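PDB 3K50: putative S41 protease from Bacteroides fragilis NCTC 9343, which is of unknown function but is probably a serine-type peptidase of the S41 kind, with a PDZ-like domain beside the peptidase domain. Local coordinates for residues S21-E26 against E46-K51; Y30-S35 against A54-G59; I94-P99 against L231-G236; G237-A242 against A305-N310; K333-P338 against L346-V351. All blocks are in the same frame, centred on the assembly; numbering follows the deposited sequence.

Interaction 1: S21-E26 against E46-K51; sequences SVMRQE and EAFLKK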
# COMPACT_ATOMS: atom_id res chain seq x y z
N SER A 21 1.65 6.60 -28.81
CA SER A 21 1.13 7.96 -28.90
C SER A 21 0.82 8.55 -27.54
O SER A 21 1.33 9.61 -27.25
CB SER A 21 -0.08 8.02 -29.83
OG SER A 21 -1.07 7.12 -29.40
N VAL A 22 0.01 7.88 -26.70
CA VAL A 22 -0.26 8.36 -25.37
C VAL A 22 1.06 8.63 -24.62
O VAL A 22 1.15 9.61 -23.91
CB VAL A 22 -1.20 7.42 -24.60
CG1 VAL A 22 -0.57 6.05 -24.45
CG2 VAL A 22 -1.55 8.02 -23.23
N MSE A 23 2.10 7.81 -24.83
CA MSE A 23 3.37 8.02 -24.12
C MSE A 23 4.14 9.23 -24.67
O MSE A 23 4.65 10.03 -23.93
CB MSE A 23 4.28 6.76 -24.18
CG MSE A 23 3.84 5.66 -23.21
SE MSE A 23 5.07 4.12 -23.28
CE MSE A 23 6.62 4.89 -22.35
N ARG A 24 4.23 9.34 -25.98
CA ARG A 24 4.99 10.45 -26.54
C ARG A 24 4.33 11.82 -26.14
O ARG A 24 5.01 12.81 -26.02
CB ARG A 24 5.26 10.23 -28.05
CG ARG A 24 6.29 9.13 -28.26
CD ARG A 24 6.73 8.85 -29.70
NE ARG A 24 7.63 7.69 -29.83
CZ ARG A 24 8.93 7.68 -29.56
NH1 ARG A 24 9.57 8.76 -29.14
NH2 ARG A 24 9.62 6.56 -29.72
N GLN A 25 3.02 11.83 -25.89
CA GLN A 25 2.35 13.06 -25.52
C GLN A 25 2.39 13.30 -24.01
O GLN A 25 2.66 14.42 -23.58
CB GLN A 25 0.89 13.06 -26.01
CG GLN A 25 0.01 14.26 -25.46
CD GLN A 25 0.56 15.70 -25.74
OE1 GLN A 25 0.50 16.57 -24.86
NE2 GLN A 25 1.12 15.92 -26.94
N GLU A 26 2.14 12.26 -23.22
CA GLU A 26 1.89 12.42 -21.79
C GLU A 26 2.97 12.01 -20.80
O GLU A 26 2.89 12.37 -19.64
CB GLU A 26 0.68 11.55 -21.41
CG GLU A 26 -0.57 11.75 -22.22
CD GLU A 26 -1.28 13.06 -21.97
OE1 GLU A 26 -0.91 13.78 -21.04
OE2 GLU A 26 -2.22 13.38 -22.71
N GLU A 46 2.56 -4.82 -22.34
CA GLU A 46 3.62 -5.05 -21.37
C GLU A 46 4.98 -5.04 -22.02
O GLU A 46 5.92 -4.41 -21.52
CB GLU A 46 3.46 -6.39 -20.64
CG GLU A 46 2.29 -6.47 -19.65
CD GLU A 46 0.90 -6.74 -20.29
OE1 GLU A 46 0.76 -6.62 -21.54
OE2 GLU A 46 -0.05 -7.06 -19.53
N ALA A 47 5.10 -5.69 -23.17
CA ALA A 47 6.39 -5.81 -23.85
C ALA A 47 6.76 -4.50 -24.51
O ALA A 47 7.94 -4.12 -24.51
CB ALA A 47 6.38 -6.97 -24.88
N PHE A 48 5.77 -3.82 -25.09
CA PHE A 48 6.03 -2.54 -25.67
C PHE A 48 6.58 -1.64 -24.57
O PHE A 48 7.64 -0.97 -24.76
CB PHE A 48 4.76 -1.89 -26.27
CG PHE A 48 5.02 -0.53 -26.81
CD1 PHE A 48 5.39 -0.37 -28.14
CD2 PHE A 48 4.97 0.58 -26.00
CE1 PHE A 48 5.67 0.92 -28.66
CE2 PHE A 48 5.29 1.86 -26.51
CZ PHE A 48 5.63 2.03 -27.83
N LEU A 49 5.87 -1.60 -23.44
CA LEU A 49 6.21 -0.71 -22.33
C LEU A 49 7.63 -0.90 -21.83
O LEU A 49 8.36 0.07 -21.59
CB LEU A 49 5.25 -0.87 -21.16
CG LEU A 49 5.40 0.15 -20.02
CD1 LEU A 49 5.17 1.56 -20.51
CD2 LEU A 49 4.45 -0.18 -18.90
N LYS A 50 8.03 -2.15 -21.65
CA LYS A 50 9.32 -2.46 -21.08
C LYS A 50 10.43 -1.92 -21.98
O LYS A 50 11.46 -1.51 -21.49
CB LYS A 50 9.43 -3.98 -20.86
CG LYS A 50 10.70 -4.50 -20.17
CD LYS A 50 10.81 -6.06 -20.18
N LYS A 51 10.20 -1.92 -23.30
CA LYS A 51 11.16 -1.44 -24.29
C LYS A 51 11.09 0.07 -24.50
O LYS A 51 12.08 0.67 -24.90
CB LYS A 51 10.95 -2.10 -25.70
CG LYS A 51 11.44 -3.56 -25.90
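The ring of Phe-48 meets Met-23 at its edge. Between the two segments neither face of the ring is used. Met-23 is present as selenomethionine, and its SE sits 3.9 Å from Phe-48 CE2, near the plane of the ring. The SE is 5.3 Å from the ring centroid and 87° off the ring normal. This is a Met-aromatic contact of the edge type. The selenium faces the C-H rim, where the ring hydrogens carry a slight positive charge, and not the pi cloud.

The same SE has a second neighbour, Leu-49 CD1, at 3.8 Å. Phe-48 and Leu-49 both touch the selenium from the side of helix 45-52. The chain of Met-23 runs straight to the selenium and then bends at its last torsion (chi3 73°). The bend keeps the methyl alongside the leucine, with Met-23 CE 4.1 Å from Leu-49 CD1. Met-23 and Leu-49 cross at about a right angle, while Met-23 and Phe-48 run antiparallel, side by side.

The contact joins helix 18-26 to helix 45-52, both in the N-terminal domain of the S41 peptidases. The helices do not pack closely here. Their nearest CA atoms, Met-23 CA and Leu-49 CA, are 9.4 Å apart, so long side chains must span the interval. Only apolar side chains meet across the interval. Met-23 also rests on Leu-344 and Leu-346 of strand 342-352. Phe-48 also touches Ile-19 and Asp-20 of helix 18-26, and Leu-49 touches Ile-63 of strand 62-65.

Interaction 2: Y30-S35 against A54-G59; sequences YRDMPS and ASMDNG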
# COMPACT_ATOMS: atom_id res chain seq x y z
N TYR A 30 9.26 11.69 -21.85
CA TYR A 30 9.11 11.38 -23.26
C TYR A 30 10.42 11.63 -24.02
O TYR A 30 10.72 10.96 -24.98
CB TYR A 30 7.95 12.19 -23.88
CG TYR A 30 8.25 13.65 -24.15
CD1 TYR A 30 8.03 14.62 -23.19
CD2 TYR A 30 8.77 14.05 -25.39
CE1 TYR A 30 8.37 15.95 -23.45
CE2 TYR A 30 9.08 15.39 -25.65
CZ TYR A 30 8.87 16.33 -24.70
OH TYR A 30 9.19 17.65 -24.97
N ARG A 31 11.21 12.60 -23.61
CA ARG A 31 12.43 12.90 -24.34
C ARG A 31 13.50 11.81 -24.25
O ARG A 31 14.46 11.81 -25.03
CB ARG A 31 13.03 14.20 -23.80
CG ARG A 31 12.29 15.48 -24.17
CD ARG A 31 13.07 16.66 -23.56
NE ARG A 31 12.46 17.92 -23.94
CZ ARG A 31 12.65 18.53 -25.11
NH1 ARG A 31 13.43 18.00 -26.03
NH2 ARG A 31 12.03 19.67 -25.38
N ASP A 32 13.36 10.95 -23.25
CA ASP A 32 14.30 9.89 -22.95
C ASP A 32 13.79 8.51 -23.39
O ASP A 32 14.38 7.50 -23.05
CB ASP A 32 14.62 9.92 -21.45
CG ASP A 32 15.38 11.16 -21.06
OD1 ASP A 32 16.48 11.37 -21.61
OD2 ASP A 32 14.87 11.92 -20.22
N MSE A 33 12.72 8.48 -24.16
CA MSE A 33 12.31 7.23 -24.75
C MSE A 33 13.25 6.89 -25.88
O MSE A 33 13.84 7.78 -26.49
CB MSE A 33 10.89 7.31 -25.34
CG MSE A 33 9.78 7.48 -24.31
SE MSE A 33 8.06 7.97 -25.09
CE MSE A 33 7.77 6.33 -26.17
N PRO A 34 13.48 5.59 -26.12
CA PRO A 34 14.20 5.11 -27.34
C PRO A 34 13.62 5.68 -28.61
O PRO A 34 12.46 6.09 -28.62
CB PRO A 34 13.96 3.60 -27.31
CG PRO A 34 13.88 3.28 -25.82
CD PRO A 34 13.28 4.52 -25.13
N SER A 35 14.42 5.77 -29.67
CA SER A 35 13.89 6.27 -30.95
C SER A 35 12.81 5.34 -31.56
O SER A 35 12.89 4.11 -31.39
CB SER A 35 15.01 6.51 -32.00
OG SER A 35 15.54 7.83 -31.88
N ALA A 54 11.82 5.07 -20.28
CA ALA A 54 13.10 5.68 -20.01
C ALA A 54 13.81 4.78 -19.00
O ALA A 54 13.16 4.11 -18.22
CB ALA A 54 12.90 7.05 -19.40
N SER A 55 15.14 4.77 -19.00
CA SER A 55 15.89 3.91 -18.07
C SER A 55 15.64 4.25 -16.62
O SER A 55 15.83 3.40 -15.77
CB SER A 55 17.37 3.96 -18.35
OG SER A 55 17.61 3.56 -19.67
N MSE A 56 15.19 5.48 -16.35
CA MSE A 56 14.88 5.92 -14.97
C MSE A 56 13.63 5.26 -14.46
O MSE A 56 13.41 5.21 -13.26
CB MSE A 56 14.70 7.42 -14.89
CG MSE A 56 15.95 8.27 -15.27
SE MSE A 56 16.12 8.63 -17.12
CE MSE A 56 14.59 9.95 -17.46
N ASP A 57 12.82 4.71 -15.37
CA ASP A 57 11.51 4.11 -15.02
C ASP A 57 11.68 2.68 -14.55
O ASP A 57 11.47 1.77 -15.31
CB ASP A 57 10.60 4.18 -16.24
CG ASP A 57 9.13 4.13 -15.89
OD1 ASP A 57 8.74 3.41 -14.93
OD2 ASP A 57 8.37 4.81 -16.61
N ASN A 58 12.02 2.52 -13.26
CA ASN A 58 12.27 1.24 -12.60
C ASN A 58 10.96 0.57 -12.19
O ASN A 58 10.66 0.41 -11.00
CB ASN A 58 13.18 1.45 -11.38
CG ASN A 58 13.65 0.14 -10.76
OD1 ASN A 58 13.88 -0.84 -11.45
ND2 ASN A 58 13.79 0.13 -9.44
N GLY A 59 10.16 0.20 -13.17
CA GLY A 59 8.89 -0.41 -12.86
C GLY A 59 7.85 0.54 -12.31
O GLY A 59 6.85 0.09 -11.72
O HOH W 1 16.36 6.58 -20.90
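Asp-32 and Ala-54 bring the two backbones together, with Asp-32 O 3.8 Å from Ala-54 CA. Residues 30-35 start as a short 3-10 segment at Tyr-30 and Arg-31, then run on as loop. Residues 54-59 open with a type I beta turn from Ala-54 to Asp-57. The turn is closed by Asp-57 N bonding to Ala-54 O at 2.9 Å. Inverse gamma turns centred on Asp-57 and Asn-58 follow. A water joins the two backbones. It donates to Asp-32 O at 3.1 Å and accepts from Ser-55 N at 2.9 Å.

The side chains of Asp-32 and Ala-54 meet through their beta carbons, CB to CB, at 3.9 Å. Met-56, present as selenomethionine, reaches in from the turn and crosses the Asp-32 side chain at about a right angle. Its chain bends twice (chi2 86°, chi3 71°), which folds the methyl back over the aspartate. Met-56 CE lies 3.4 Å from Asp-32 OD2 and 4.0 Å from Asp-32 CB.

Both loops belong to the S41 N-terminal domain. One follows helix 18-26 and the other follows helix 45-52. Trp-29 touches both Ala-54 and Met-56, and the hydroxyl of Tyr-27 bonds to Ala-54 N and Asp-57 OD2.

Direct contact across the loops is through van der Waals packing, and the polar link is left to the water. A methyl beside a carboxylate oxygen can give at most a weak attraction. Asp-32 and Met-56 are both exposed and also touch a crystal neighbour, so their pose may owe something to the lattice.

Interaction 3: I94-P99 against L231-G236; sequences ISYVVP and LRYNTG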
# COMPACT_ATOMS: atom_id res chain seq x y z
N ILE A 94 -1.12 -15.91 7.77
CA ILE A 94 -2.02 -14.85 7.27
C ILE A 94 -1.52 -13.47 7.69
O ILE A 94 -1.29 -13.23 8.87
CB ILE A 94 -3.48 -15.10 7.72
CG1 ILE A 94 -3.97 -16.40 7.07
CG2 ILE A 94 -4.36 -13.91 7.34
CD1 ILE A 94 -5.35 -16.91 7.55
N SER A 95 -1.39 -12.55 6.72
CA SER A 95 -0.90 -11.22 6.94
C SER A 95 -1.99 -10.12 6.88
O SER A 95 -1.76 -9.05 7.34
CB SER A 95 0.12 -10.88 5.84
OG SER A 95 -0.50 -10.99 4.53
N TYR A 96 -3.15 -10.39 6.28
CA TYR A 96 -4.19 -9.39 6.06
C TYR A 96 -5.48 -10.14 5.74
O TYR A 96 -5.45 -11.16 4.98
CB TYR A 96 -3.78 -8.51 4.88
CG TYR A 96 -4.62 -7.28 4.66
CD1 TYR A 96 -5.69 -7.33 3.86
CD2 TYR A 96 -4.26 -6.04 5.19
CE1 TYR A 96 -6.46 -6.21 3.61
CE2 TYR A 96 -4.99 -4.93 4.94
CZ TYR A 96 -6.10 -5.02 4.14
OH TYR A 96 -6.89 -3.93 3.87
N VAL A 97 -6.59 -9.72 6.34
CA VAL A 97 -7.91 -10.30 6.06
C VAL A 97 -8.83 -9.16 5.64
O VAL A 97 -8.98 -8.16 6.38
CB VAL A 97 -8.47 -11.01 7.30
CG1 VAL A 97 -9.95 -11.49 7.10
CG2 VAL A 97 -7.58 -12.19 7.64
N VAL A 98 -9.48 -9.30 4.49
CA VAL A 98 -10.39 -8.32 3.98
C VAL A 98 -11.72 -8.42 4.75
O VAL A 98 -12.26 -9.53 4.88
CB VAL A 98 -10.67 -8.56 2.47
CG1 VAL A 98 -11.83 -7.74 1.98
CG2 VAL A 98 -9.39 -8.28 1.61
N PRO A 99 -12.20 -7.29 5.29
CA PRO A 99 -13.47 -7.23 6.01
C PRO A 99 -14.62 -7.72 5.15
O PRO A 99 -14.73 -7.38 3.98
CB PRO A 99 -13.63 -5.75 6.34
CG PRO A 99 -12.29 -5.14 6.21
CD PRO A 99 -11.50 -5.99 5.26
N LEU A 231 1.31 2.23 7.03
CA LEU A 231 1.28 2.16 5.57
C LEU A 231 2.06 0.94 5.07
O LEU A 231 2.50 0.85 3.93
CB LEU A 231 1.94 3.42 5.04
CG LEU A 231 1.34 4.76 5.40
CD1 LEU A 231 2.12 5.98 4.74
CD2 LEU A 231 -0.17 4.80 5.06
N ARG A 232 2.23 -0.05 5.91
CA ARG A 232 3.13 -1.13 5.54
C ARG A 232 2.86 -1.89 4.24
O ARG A 232 3.82 -2.43 3.66
CB ARG A 232 3.28 -2.14 6.70
CG ARG A 232 2.14 -3.11 6.87
CD ARG A 232 2.42 -4.00 8.06
NE ARG A 232 2.17 -3.32 9.32
CZ ARG A 232 2.45 -3.80 10.54
NH1 ARG A 232 3.11 -4.95 10.70
NH2 ARG A 232 2.12 -3.07 11.61
N TYR A 233 1.60 -2.01 3.85
CA TYR A 233 1.25 -2.71 2.66
C TYR A 233 0.58 -1.78 1.68
O TYR A 233 -0.03 -2.24 0.73
CB TYR A 233 0.27 -3.90 2.97
CG TYR A 233 0.77 -4.92 3.93
CD1 TYR A 233 2.12 -5.34 3.90
CD2 TYR A 233 -0.13 -5.59 4.82
CE1 TYR A 233 2.56 -6.24 4.80
CE2 TYR A 233 0.33 -6.56 5.68
CZ TYR A 233 1.67 -6.87 5.67
OH TYR A 233 2.16 -7.79 6.57
N ASN A 234 0.75 -0.47 1.87
CA ASN A 234 0.11 0.54 1.01
C ASN A 234 0.92 0.85 -0.27
O ASN A 234 1.98 1.49 -0.24
CB ASN A 234 -0.13 1.80 1.84
CG ASN A 234 -1.06 2.78 1.14
OD1 ASN A 234 -0.94 3.00 -0.07
ND2 ASN A 234 -1.96 3.41 1.92
N THR A 235 0.41 0.39 -1.42
CA THR A 235 1.12 0.48 -2.70
C THR A 235 0.84 1.80 -3.44
O THR A 235 1.29 2.01 -4.57
CB THR A 235 0.77 -0.72 -3.61
OG1 THR A 235 -0.57 -0.59 -4.05
CG2 THR A 235 0.96 -2.08 -2.91
N GLY A 236 0.04 2.66 -2.82
CA GLY A 236 -0.14 4.03 -3.28
C GLY A 236 -1.53 4.35 -3.75
O GLY A 236 -2.55 3.81 -3.23
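Tyr-233 reaches from its CB across to Ser-95 and Tyr-96 of the PDZ-like domain. Its CG stands anti to the carbonyl carbon (chi1 -58°), which sends the ring toward strand 90-97. The CD2 atom comes first, 4.2 Å from Tyr-96 CD2. Next along the same edge, Tyr-233 CE2 lies 3.7 Å from Ser-95 O, which sits near the ring plane. At the tip, Tyr-233 OH is 3.8 Å from Ser-95 CB. One face of the ring is covered by its own neighbour: Arg-232 CG stands 3.6 Å above the centre of the Tyr-233 ring.

The hydroxyl of Tyr-233 bonds to Glu-372 OE2 and to Arg-110 NH1. Arg-110 NH1 also bonds to Ser-95 O, so one guanidinium nitrogen grips both sides of the contact. Tyr-96 OH is held by Asp-173.

The loop behind Tyr-233 is stiffened twice. A type I turn runs from Leu-231 to Asn-234. An Asx turn follows, with Gly-236 N bonded to Asn-234 OD1 at 2.9 Å in the carbonyl plane.

The contact bridges two domains. Strand 90-97 lies between strands 76-82 and 113-117 in the antiparallel sheet of the PDZ-like domain. Residues 231-236 leave strand 226-230 of the mixed S41 sheet and lead into helix 239-249.

Interaction 4: G237-A242 against A305-N310; sequences GSLDCA and AEMVIN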
# COMPACT_ATOMS: atom_id res chain seq x y z
N GLY A 237 -1.58 5.23 -4.75
CA GLY A 237 -2.85 5.67 -5.31
C GLY A 237 -2.90 7.17 -5.60
O GLY A 237 -1.98 7.72 -6.21
N SER A 238 -3.98 7.82 -5.17
CA SER A 238 -4.29 9.21 -5.50
C SER A 238 -3.63 10.24 -4.60
O SER A 238 -3.68 10.13 -3.36
CB SER A 238 -5.83 9.41 -5.47
OG SER A 238 -6.22 10.75 -5.09
N LEU A 239 -3.05 11.27 -5.22
CA LEU A 239 -2.40 12.33 -4.49
C LEU A 239 -3.40 13.23 -3.80
O LEU A 239 -3.05 13.85 -2.82
CB LEU A 239 -1.43 13.16 -5.38
CG LEU A 239 -0.16 12.39 -5.82
CD1 LEU A 239 0.75 13.26 -6.65
CD2 LEU A 239 0.63 11.83 -4.65
N ASP A 240 -4.64 13.27 -4.26
CA ASP A 240 -5.64 14.09 -3.59
C ASP A 240 -5.96 13.46 -2.22
O ASP A 240 -6.21 14.16 -1.24
CB ASP A 240 -6.84 14.33 -4.51
CG ASP A 240 -6.45 15.25 -5.80
OD1 ASP A 240 -5.81 16.34 -5.66
OD2 ASP A 240 -6.76 14.86 -6.96
N CYS A 241 -5.96 12.13 -2.15
CA CYS A 241 -6.11 11.41 -0.88
C CYS A 241 -4.94 11.74 0.01
O CYS A 241 -5.11 11.99 1.19
CB CYS A 241 -6.20 9.89 -1.08
SG CYS A 241 -7.72 9.42 -1.95
N ALA A 242 -3.74 11.75 -0.57
CA ALA A 242 -2.55 12.05 0.20
C ALA A 242 -2.57 13.49 0.78
O ALA A 242 -2.18 13.69 1.90
CB ALA A 242 -1.28 11.83 -0.65
N ALA A 305 2.16 6.84 -0.91
CA ALA A 305 2.52 6.54 0.48
C ALA A 305 3.87 7.21 0.80
O ALA A 305 4.07 7.77 1.85
CB ALA A 305 2.58 5.05 0.70
N GLU A 306 4.76 7.18 -0.16
CA GLU A 306 6.10 7.78 -0.03
C GLU A 306 6.05 9.29 -0.13
O GLU A 306 6.86 10.00 0.50
CB GLU A 306 7.03 7.21 -1.06
CG GLU A 306 7.33 5.72 -0.86
CD GLU A 306 8.18 5.14 -1.96
OE1 GLU A 306 7.61 4.82 -3.05
OE2 GLU A 306 9.40 4.96 -1.72
N MSE A 307 5.10 9.79 -0.89
CA MSE A 307 4.85 11.24 -1.01
C MSE A 307 4.45 11.85 0.33
O MSE A 307 4.87 12.95 0.66
CB MSE A 307 3.76 11.49 -2.05
CG MSE A 307 3.28 12.96 -2.26
SE MSE A 307 2.12 13.73 -0.82
CE MSE A 307 0.92 15.15 -1.79
N VAL A 308 3.68 11.11 1.12
CA VAL A 308 3.28 11.57 2.41
C VAL A 308 4.48 11.73 3.29
O VAL A 308 4.63 12.72 4.01
CB VAL A 308 2.27 10.58 3.08
CG1 VAL A 308 2.07 10.96 4.54
CG2 VAL A 308 0.98 10.57 2.28
N ILE A 309 5.35 10.76 3.26
CA ILE A 309 6.59 10.86 4.03
C ILE A 309 7.44 12.03 3.56
O ILE A 309 7.90 12.85 4.36
CB ILE A 309 7.46 9.55 3.95
CG1 ILE A 309 6.68 8.36 4.56
CG2 ILE A 309 8.83 9.78 4.57
CD1 ILE A 309 7.30 6.94 4.20
N ASN A 310 7.68 12.11 2.27
CA ASN A 310 8.54 13.18 1.76
C ASN A 310 8.06 14.63 2.07
O ASN A 310 8.87 15.52 2.33
CB ASN A 310 8.68 13.02 0.23
CG ASN A 310 9.69 13.99 -0.35
OD1 ASN A 310 10.82 14.05 0.15
ND2 ASN A 310 9.28 14.79 -1.39
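Leu-239 lays one methyl against the root of the Met-307 side chain. Its CD2 is 3.7 Å from Met-307 CG and 4.1 Å from Met-307 CB. The leucine meets the selenomethionine near its start and not at its tip.

The outer part of Met-307 turns to Ala-242. Met-307 CG is anti to the backbone N (chi1 176°), and the chain then bends at chi2 (-73°). The bend carries the heavy end across the alanine, with Met-307 SE 3.9 Å from Ala-242 CB. The terminal methyl follows, with Met-307 CE 4.1 Å from Ala-242 CB. Val-308 CG2 also lies 3.9 Å from Ala-242 CB. The alanine methyl thus faces two side chains of the other helix on one side. With only a methyl at Ala-242 the backbones can come close, and Ala-242 CA and Val-308 CA are 6.3 Å apart.

The start of the first helix is capped. Ser-238 is the N-cap, and its OG accepts from Cys-241 N at 3.3 Å in a fairly straight bond (162°). A weak second bond comes from Asp-240 N. This fixes the first turn, which carries Leu-239.

The contact is apolar, and three of its four residues are buried. It lies in the S41 domain, between the start of helix 239-249 and the middle of helix 304-312. These helices follow strands 226-230 and 292-297, which are parallel neighbours in the mixed sheet. Beyond them, Val-351 of strand 342-352 touches both Leu-239 and Met-307, while Leu-259 and Ala-260 of strand 258-263 pack on Met-307.

Interaction 5: K333-P338 against L346-V351; sequences KPFVHP and LVVCNV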
# COMPACT_ATOMS: atom_id res chain seq x y z
N LYS A 333 -0.39 8.32 -13.65
CA LYS A 333 -1.82 8.54 -13.86
C LYS A 333 -2.30 7.42 -14.81
O LYS A 333 -1.52 6.91 -15.61
CB LYS A 333 -2.11 9.93 -14.43
CG LYS A 333 -3.17 10.70 -13.65
CD LYS A 333 -2.62 12.08 -13.20
CE LYS A 333 -3.40 12.73 -12.06
NZ LYS A 333 -2.53 13.69 -11.30
N PRO A 334 -3.54 6.96 -14.64
CA PRO A 334 -4.10 5.95 -15.55
C PRO A 334 -4.62 6.48 -16.90
O PRO A 334 -5.24 7.55 -16.95
CB PRO A 334 -5.27 5.39 -14.77
CG PRO A 334 -5.67 6.48 -13.85
CD PRO A 334 -4.46 7.27 -13.52
N PHE A 335 -4.32 5.74 -17.97
CA PHE A 335 -4.83 6.03 -19.29
C PHE A 335 -5.42 4.69 -19.76
O PHE A 335 -4.73 3.67 -19.73
CB PHE A 335 -3.71 6.52 -20.22
CG PHE A 335 -3.12 7.83 -19.80
CD1 PHE A 335 -2.07 7.88 -18.90
CD2 PHE A 335 -3.64 9.03 -20.29
CE1 PHE A 335 -1.52 9.12 -18.51
CE2 PHE A 335 -3.13 10.25 -19.88
CZ PHE A 335 -2.08 10.28 -18.95
N VAL A 336 -6.69 4.69 -20.13
CA VAL A 336 -7.39 3.47 -20.58
C VAL A 336 -7.34 3.36 -22.07
O VAL A 336 -7.62 4.35 -22.77
CB VAL A 336 -8.86 3.48 -20.12
CG1 VAL A 336 -9.50 2.12 -20.34
CG2 VAL A 336 -8.94 3.82 -18.64
N HIS A 337 -6.96 2.19 -22.60
CA HIS A 337 -6.91 1.98 -24.05
C HIS A 337 -8.35 2.12 -24.57
O HIS A 337 -9.26 1.66 -23.91
CB HIS A 337 -6.40 0.61 -24.44
CG HIS A 337 -6.11 0.46 -25.91
ND1 HIS A 337 -7.08 0.16 -26.84
CD2 HIS A 337 -4.94 0.53 -26.60
CE1 HIS A 337 -6.54 0.10 -28.05
NE2 HIS A 337 -5.23 0.29 -27.92
N PRO A 338 -8.55 2.75 -25.73
CA PRO A 338 -9.94 2.91 -26.24
C PRO A 338 -10.72 1.62 -26.46
O PRO A 338 -11.91 1.58 -26.17
CB PRO A 338 -9.75 3.60 -27.58
CG PRO A 338 -8.41 4.25 -27.50
CD PRO A 338 -7.56 3.41 -26.60
N LEU A 346 0.91 5.40 -16.28
CA LEU A 346 2.11 6.07 -16.79
C LEU A 346 2.70 7.17 -15.90
O LEU A 346 1.95 7.97 -15.36
CB LEU A 346 1.75 6.66 -18.13
CG LEU A 346 2.83 7.36 -18.97
CD1 LEU A 346 3.79 6.34 -19.51
CD2 LEU A 346 2.10 8.12 -20.15
N VAL A 347 4.02 7.21 -15.74
CA VAL A 347 4.66 8.32 -15.02
C VAL A 347 4.34 9.60 -15.79
O VAL A 347 4.70 9.74 -16.97
CB VAL A 347 6.19 8.15 -14.89
CG1 VAL A 347 6.84 9.39 -14.27
CG2 VAL A 347 6.53 6.95 -14.08
N VAL A 348 3.71 10.55 -15.12
CA VAL A 348 3.33 11.85 -15.70
C VAL A 348 4.02 13.06 -15.02
O VAL A 348 4.35 14.06 -15.70
CB VAL A 348 1.78 12.04 -15.70
CG1 VAL A 348 1.14 11.03 -16.67
CG2 VAL A 348 1.20 11.99 -14.27
N CYS A 349 4.31 12.99 -13.73
CA CYS A 349 4.96 14.12 -13.06
C CYS A 349 5.85 13.81 -11.90
O CYS A 349 5.74 12.78 -11.27
CB CYS A 349 3.93 15.13 -12.53
SG CYS A 349 2.75 14.56 -11.27
N ASN A 350 6.78 14.73 -11.69
CA ASN A 350 7.56 14.82 -10.47
C ASN A 350 6.66 15.33 -9.36
O ASN A 350 5.65 16.05 -9.62
CB ASN A 350 8.74 15.78 -10.65
CG ASN A 350 9.85 15.18 -11.40
OD1 ASN A 350 10.50 14.26 -10.91
ND2 ASN A 350 10.09 15.67 -12.55
N VAL A 351 6.94 14.92 -8.13
CA VAL A 351 6.18 15.35 -6.95
C VAL A 351 7.17 15.85 -5.87
O VAL A 351 7.68 15.07 -5.06
CB VAL A 351 5.30 14.22 -6.40
CG1 VAL A 351 4.41 14.76 -5.25
CG2 VAL A 351 4.48 13.65 -7.47
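Phe-335 packs against Leu-346 and Val-348 on the tight side of this contact. Val-348 CG1 comes to the edge of the ring, in its plane, 3.8 Å from Phe-335 CE1. Leu-346 CB lies obliquely to the ring, 4.1 Å from Phe-335 CD1. Phe-335 CG is anti to the carbonyl carbon (chi1 -64°), which turns the ring toward the partner strand. Val-22 and Glu-26 of helix 18-26 touch the same ring.

The strands belong to the beta hairpin 330-336/342-352. Lys-333 and Leu-346 form an antiparallel hydrogen-bonded pair. Lys-333 N bonds to Leu-346 O at 2.9 Å, and Leu-346 N returns to Lys-333 O at 2.9 Å. Just beyond the pair, Val-348 and Cys-349 both face Ala-331 in a classic beta bulge. The short segments run at 129° to each other, well short of straight antiparallel.

The looser side is that of Lys-333, an exposed residue modelled in two conformers. Its aliphatic part crosses Val-348 at about a right angle, with Lys-333 CB 3.9 Å from Val-348 CG2. In the conformer described, the chain then bends off and NZ bonds to the hydroxyl of Tyr-264. With a second conformer present, that bond is less certain.

In the fold
From the N terminus, interactions 1 and 2 come first and cross. Residues 21-26 and 30-35 both precede their partners, 46-51 and 54-59, so two overlapping loops close within the N-terminal domain. They touch through Arg-24 and Pro-34. Interaction 3 closes a far longer loop, from the PDZ-like domain at 94-99 to the S41 domain at 231-236. Interaction 4 then closes the loop from helix 239-249 to helix 304-312, and interaction 5 closes a hairpin, both inside the S41 domain. None nests in another. Interactions 3 and 4 touch where Asn-234 meets Ala-305. Val-351 links interactions 4 and 5. Interaction 5 in turn meets interaction 1, tying the hairpin to helix 18-26.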